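Local coordinates for hypothetical protein yxiM (Bacillus subtilis, PDB 2O14) that is an uncharacterised GDSL-family protein that probably hydrolyses esters and carries a galactose-binding-like domain beside its hydrolase domain, at residues 232-237 / 270-275; 257-262 / 306-311. One frame throughout, in Å; residues are numbered along the deposited sequence.

Contact 1. Residues 232-237 / 270-275; sequences DYFMLQ and ADVILS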
# COMPACT_ATOMS: atom_id res chain seq x y z
N ASP A 232 14.22 -3.09 8.61
CA ASP A 232 12.82 -2.86 8.27
C ASP A 232 11.87 -3.79 9.02
O ASP A 232 12.29 -4.76 9.66
CB ASP A 232 12.59 -3.05 6.77
CG ASP A 232 13.41 -2.10 5.92
OD1 ASP A 232 13.65 -0.95 6.35
OD2 ASP A 232 13.80 -2.50 4.80
N TYR A 233 10.59 -3.48 8.93
CA TYR A 233 9.55 -4.28 9.56
C TYR A 233 8.46 -4.61 8.55
O TYR A 233 8.07 -3.77 7.74
CB TYR A 233 8.92 -3.53 10.74
CG TYR A 233 9.79 -3.50 11.98
CD1 TYR A 233 10.03 -4.65 12.71
CD2 TYR A 233 10.35 -2.30 12.42
CE1 TYR A 233 10.82 -4.63 13.86
CE2 TYR A 233 11.14 -2.27 13.58
CZ TYR A 233 11.37 -3.43 14.29
OH TYR A 233 12.15 -3.39 15.43
N PHE A 234 8.01 -5.86 8.57
CA PHE A 234 6.92 -6.29 7.70
C PHE A 234 5.73 -6.43 8.64
O PHE A 234 5.65 -7.40 9.40
CB PHE A 234 7.24 -7.63 7.04
CG PHE A 234 6.09 -8.22 6.26
CD1 PHE A 234 5.24 -7.40 5.50
CD2 PHE A 234 5.87 -9.60 6.24
CE1 PHE A 234 4.19 -7.95 4.74
CE2 PHE A 234 4.83 -10.16 5.49
CZ PHE A 234 3.99 -9.33 4.73
N MSE A 235 4.84 -5.45 8.62
CA MSE A 235 3.66 -5.47 9.48
C MSE A 235 2.54 -6.10 8.68
O MSE A 235 2.02 -5.50 7.73
CB MSE A 235 3.32 -4.05 9.89
CG MSE A 235 2.30 -3.96 11.00
SE MSE A 235 2.58 -2.35 12.01
CE MSE A 235 3.52 -3.11 13.52
N LEU A 236 2.16 -7.31 9.08
CA LEU A 236 1.14 -8.08 8.38
C LEU A 236 -0.12 -8.41 9.20
O LEU A 236 -0.03 -8.92 10.32
CB LEU A 236 1.80 -9.36 7.86
CG LEU A 236 1.15 -10.37 6.89
CD1 LEU A 236 0.19 -11.24 7.65
CD2 LEU A 236 0.46 -9.64 5.76
N GLN A 237 -1.28 -8.10 8.64
CA GLN A 237 -2.55 -8.41 9.29
C GLN A 237 -3.57 -8.91 8.26
O GLN A 237 -4.14 -8.13 7.50
CB GLN A 237 -3.15 -7.20 10.01
CG GLN A 237 -4.51 -7.52 10.65
CD GLN A 237 -5.15 -6.34 11.35
OE1 GLN A 237 -4.61 -5.81 12.32
NE2 GLN A 237 -6.32 -5.92 10.86
N ALA A 270 15.03 -8.86 7.52
CA ALA A 270 14.06 -7.94 8.11
C ALA A 270 13.25 -8.65 9.19
O ALA A 270 13.30 -9.88 9.31
CB ALA A 270 13.13 -7.40 7.03
N ASP A 271 12.50 -7.88 9.97
CA ASP A 271 11.68 -8.46 11.03
C ASP A 271 10.20 -8.47 10.68
O ASP A 271 9.74 -7.68 9.84
CB ASP A 271 11.89 -7.71 12.35
CG ASP A 271 13.26 -7.95 12.95
OD1 ASP A 271 13.66 -9.14 13.05
OD2 ASP A 271 13.93 -6.97 13.33
N VAL A 272 9.46 -9.37 11.31
CA VAL A 272 8.04 -9.50 11.06
C VAL A 272 7.19 -9.23 12.29
O VAL A 272 7.47 -9.75 13.37
CB VAL A 272 7.68 -10.91 10.56
CG1 VAL A 272 6.19 -10.99 10.28
CG2 VAL A 272 8.48 -11.24 9.31
N ILE A 273 6.14 -8.43 12.11
CA ILE A 273 5.21 -8.12 13.18
C ILE A 273 3.82 -8.57 12.72
O ILE A 273 3.23 -7.95 11.83
CB ILE A 273 5.14 -6.60 13.48
CG1 ILE A 273 6.52 -6.08 13.89
CG2 ILE A 273 4.11 -6.34 14.58
CD1 ILE A 273 6.59 -4.57 13.95
N LEU A 274 3.31 -9.64 13.32
CA LEU A 274 1.99 -10.15 12.96
C LEU A 274 0.93 -9.48 13.83
O LEU A 274 1.17 -9.19 15.00
CB LEU A 274 1.92 -11.66 13.16
CG LEU A 274 2.86 -12.54 12.33
CD1 LEU A 274 2.65 -13.99 12.73
CD2 LEU A 274 2.58 -12.35 10.83
N SER A 275 -0.24 -9.24 13.25
CA SER A 275 -1.34 -8.62 13.98
C SER A 275 -2.63 -9.41 13.84
O SER A 275 -2.99 -9.83 12.75
CB SER A 275 -1.56 -7.19 13.47
OG SER A 275 -2.69 -6.60 14.09
O HOH W 1 14.35 -4.81 11.74
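Gln237 and Ser275 meet through side chains set by matching first torsions: CG of Gln237 lies anti to its backbone N (chi1 178°) and OG of Ser275 likewise (chi1 175°). The hydroxyl of Ser275 donates from OG to OE1 of Gln237 over 2.7 Å, in the amide plane and on a lone pair. OE1 accepts a second bond from NE1 of Trp187, so two donors grip this buried oxygen and hold the amide in place. On the same face, the selenomethionine Met235 bends at chi3, and its CE packs tightly against CD1 of Ile273 at 3.4 Å, with CG2 of the same isoleucine nearly as close. CD1 of Ile273 also reaches CD1 of the Tyr233 ring at 3.7 Å. That ring lies alongside Asp271, pointing the same way, with CB of Asp271 3.6 Å from its CD1; the tyrosine hydroxyl goes on to the carbonyl of Ala365. A water bridges the two segments here, donating to O of Asp232 and to OD2 of Asp271. The other face carries Phe234, Leu236, Val272 and Leu274, where CD1 of Leu236 and CD2 of Leu274 touch loosely at 4.1 Å; helix 251-266 covers this side through Val265, Met258 and Ile262. Between the strands, five backbone hydrogen bonds hold the parallel register, from N of Asp271 to O of Asp232 through to N of Ser275 to O of Leu236, the shortest being N of Phe234 to O of Asp271 at 2.8 Å. Strands 233-237 and 271-275, joined through helix 251-266, form a beta-alpha-beta crossover in the parallel sheet of the SGNH-hydrolase fold, and the side chain of Gln237 is about 9 Å from that of Ser171, the probable nucleophile.

Contact 2. Residues 257-262 / 306-311; sequences VMRDMI and EEEKTY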
# COMPACT_ATOMS: atom_id res chain seq x y z
N VAL A 257 0.70 -20.76 4.25
CA VAL A 257 1.05 -19.64 3.38
C VAL A 257 1.68 -18.52 4.20
O VAL A 257 2.69 -17.94 3.80
CB VAL A 257 -0.20 -19.08 2.67
CG1 VAL A 257 0.16 -17.81 1.90
CG2 VAL A 257 -0.76 -20.13 1.72
N MSE A 258 1.05 -18.22 5.33
CA MSE A 258 1.54 -17.18 6.23
C MSE A 258 2.95 -17.51 6.69
O MSE A 258 3.82 -16.64 6.72
CB MSE A 258 0.61 -17.06 7.44
CG MSE A 258 -0.76 -16.48 7.11
SE MSE A 258 -0.71 -14.55 6.91
CE MSE A 258 -0.68 -14.09 8.80
N ARG A 259 3.17 -18.77 7.05
CA ARG A 259 4.48 -19.23 7.51
C ARG A 259 5.55 -18.98 6.46
O ARG A 259 6.63 -18.49 6.77
CB ARG A 259 4.43 -20.73 7.83
CG ARG A 259 5.70 -21.28 8.46
CD ARG A 259 5.66 -22.80 8.51
NE ARG A 259 4.45 -23.30 9.16
CZ ARG A 259 4.20 -23.19 10.46
NH1 ARG A 259 5.07 -22.60 11.27
NH2 ARG A 259 3.07 -23.67 10.96
N ASP A 260 5.23 -19.31 5.21
CA ASP A 260 6.16 -19.13 4.10
C ASP A 260 6.54 -17.67 3.91
O ASP A 260 7.72 -17.36 3.74
CB ASP A 260 5.54 -19.68 2.82
CG ASP A 260 6.49 -19.59 1.64
OD1 ASP A 260 7.54 -20.27 1.66
OD2 ASP A 260 6.19 -18.83 0.70
N MSE A 261 5.55 -16.78 3.92
CA MSE A 261 5.83 -15.36 3.75
C MSE A 261 6.76 -14.86 4.83
O MSE A 261 7.70 -14.11 4.56
CB MSE A 261 4.53 -14.54 3.79
CG MSE A 261 3.59 -14.79 2.63
SE MSE A 261 2.39 -13.29 2.37
CE MSE A 261 0.97 -13.80 3.59
N ILE A 262 6.50 -15.26 6.07
CA ILE A 262 7.33 -14.85 7.20
C ILE A 262 8.78 -15.29 6.99
O ILE A 262 9.71 -14.53 7.24
CB ILE A 262 6.82 -15.47 8.52
CG1 ILE A 262 5.43 -14.92 8.84
CG2 ILE A 262 7.80 -15.17 9.65
CD1 ILE A 262 4.71 -15.68 9.93
N GLU A 306 4.69 -17.61 17.71
CA GLU A 306 5.53 -18.39 18.61
C GLU A 306 6.43 -19.35 17.84
O GLU A 306 7.63 -19.45 18.10
CB GLU A 306 4.65 -19.18 19.58
CG GLU A 306 3.65 -18.31 20.33
CD GLU A 306 2.60 -19.12 21.07
OE1 GLU A 306 1.87 -19.90 20.40
OE2 GLU A 306 2.49 -18.97 22.30
N GLU A 307 5.83 -20.06 16.88
CA GLU A 307 6.55 -21.02 16.05
C GLU A 307 7.64 -20.41 15.17
O GLU A 307 8.73 -20.96 15.04
CB GLU A 307 5.56 -21.78 15.17
CG GLU A 307 4.65 -22.72 15.93
CD GLU A 307 3.51 -23.23 15.06
OE1 GLU A 307 3.75 -23.50 13.87
OE2 GLU A 307 2.38 -23.36 15.58
N GLU A 308 7.33 -19.27 14.55
CA GLU A 308 8.29 -18.59 13.67
C GLU A 308 9.03 -17.46 14.37
O GLU A 308 9.83 -16.76 13.76
CB GLU A 308 7.57 -18.05 12.43
CG GLU A 308 6.90 -19.12 11.59
CD GLU A 308 7.86 -20.24 11.19
OE1 GLU A 308 8.97 -19.93 10.71
OE2 GLU A 308 7.49 -21.42 11.35
N LYS A 309 8.76 -17.29 15.66
CA LYS A 309 9.42 -16.26 16.45
C LYS A 309 9.32 -14.86 15.84
O LYS A 309 10.33 -14.23 15.53
CB LYS A 309 10.89 -16.63 16.66
CG LYS A 309 11.08 -17.99 17.30
CD LYS A 309 12.55 -18.35 17.44
CE LYS A 309 12.72 -19.74 18.03
NZ LYS A 309 12.08 -19.85 19.37
N THR A 310 8.09 -14.37 15.69
CA THR A 310 7.88 -13.04 15.14
C THR A 310 7.32 -12.17 16.25
O THR A 310 6.95 -12.68 17.31
CB THR A 310 6.85 -13.06 13.99
OG1 THR A 310 5.54 -13.30 14.53
CG2 THR A 310 7.19 -14.16 12.99
N TYR A 311 7.27 -10.86 16.03
CA TYR A 311 6.70 -9.96 17.02
C TYR A 311 5.19 -10.11 16.84
O TYR A 311 4.73 -10.52 15.77
CB TYR A 311 7.13 -8.52 16.75
CG TYR A 311 8.57 -8.25 17.09
CD1 TYR A 311 9.02 -8.27 18.42
CD2 TYR A 311 9.51 -7.98 16.10
CE1 TYR A 311 10.35 -8.04 18.74
CE2 TYR A 311 10.85 -7.75 16.40
CZ TYR A 311 11.26 -7.78 17.72
OH TYR A 311 12.59 -7.55 18.02
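Arg259 meets two glutamates, Glu307 and Glu308, in a salt-bridge network. Its NH1 and NH2 both donate to a single oxygen, OE1 of Glu307, with NH2 at 3.0 Å from it; guanidinium and carboxylate are nearly coplanar, 14° apart. NH1 also donates to OE2 of Glu308 at 2.7 Å, meeting that oxygen on its anti side, and here the planes are turned 71° apart. Both acceptors lie at the edge of the guanidinium, near its plane; the chain bends at chi3 (-54°), which sets NE. Each glutamate has a second positive partner, Lys255 for OE2 of Glu307 and Arg263 for OE1 of Glu308, both from helix 251-266. An alanine in place of Arg259 would probably leave OE1 of Glu307 without its double grip and let both carboxylates turn more freely. The apolar part of the contact centres on Ile262: its CG2 presses on CG2 of Thr310 at 3.5 Å and lies 4.0 Å from CB of Glu308. These contacts join helix 251-266 to the end of helix 298-307 and the turn leading into strand 311-313, with Ile262 and Thr310 both also resting on Leu274 of strand 271-275.

How the contacts relate
Contact 1 and contact 2 share one layered unit, their centres about 10 Å apart. Helix 251-266, which supplies 257-262, is the crossover between the two strands of contact 1, and its Met258 packs on Leu236. The chain of 306-311 then extends the same sheet: Tyr311 N lies 2.9 Å from O of Val272 and Tyr311 O 3.0 Å from N of Leu274, probable hydrogen bonds that add strand 311-313 beside 271-275. Contact 1 is buried, its Gln237 side chain about 10 Å from that of the probable catalytic His342, whereas contact 2 lies at the surface, away from the probable active site and from the manganese site.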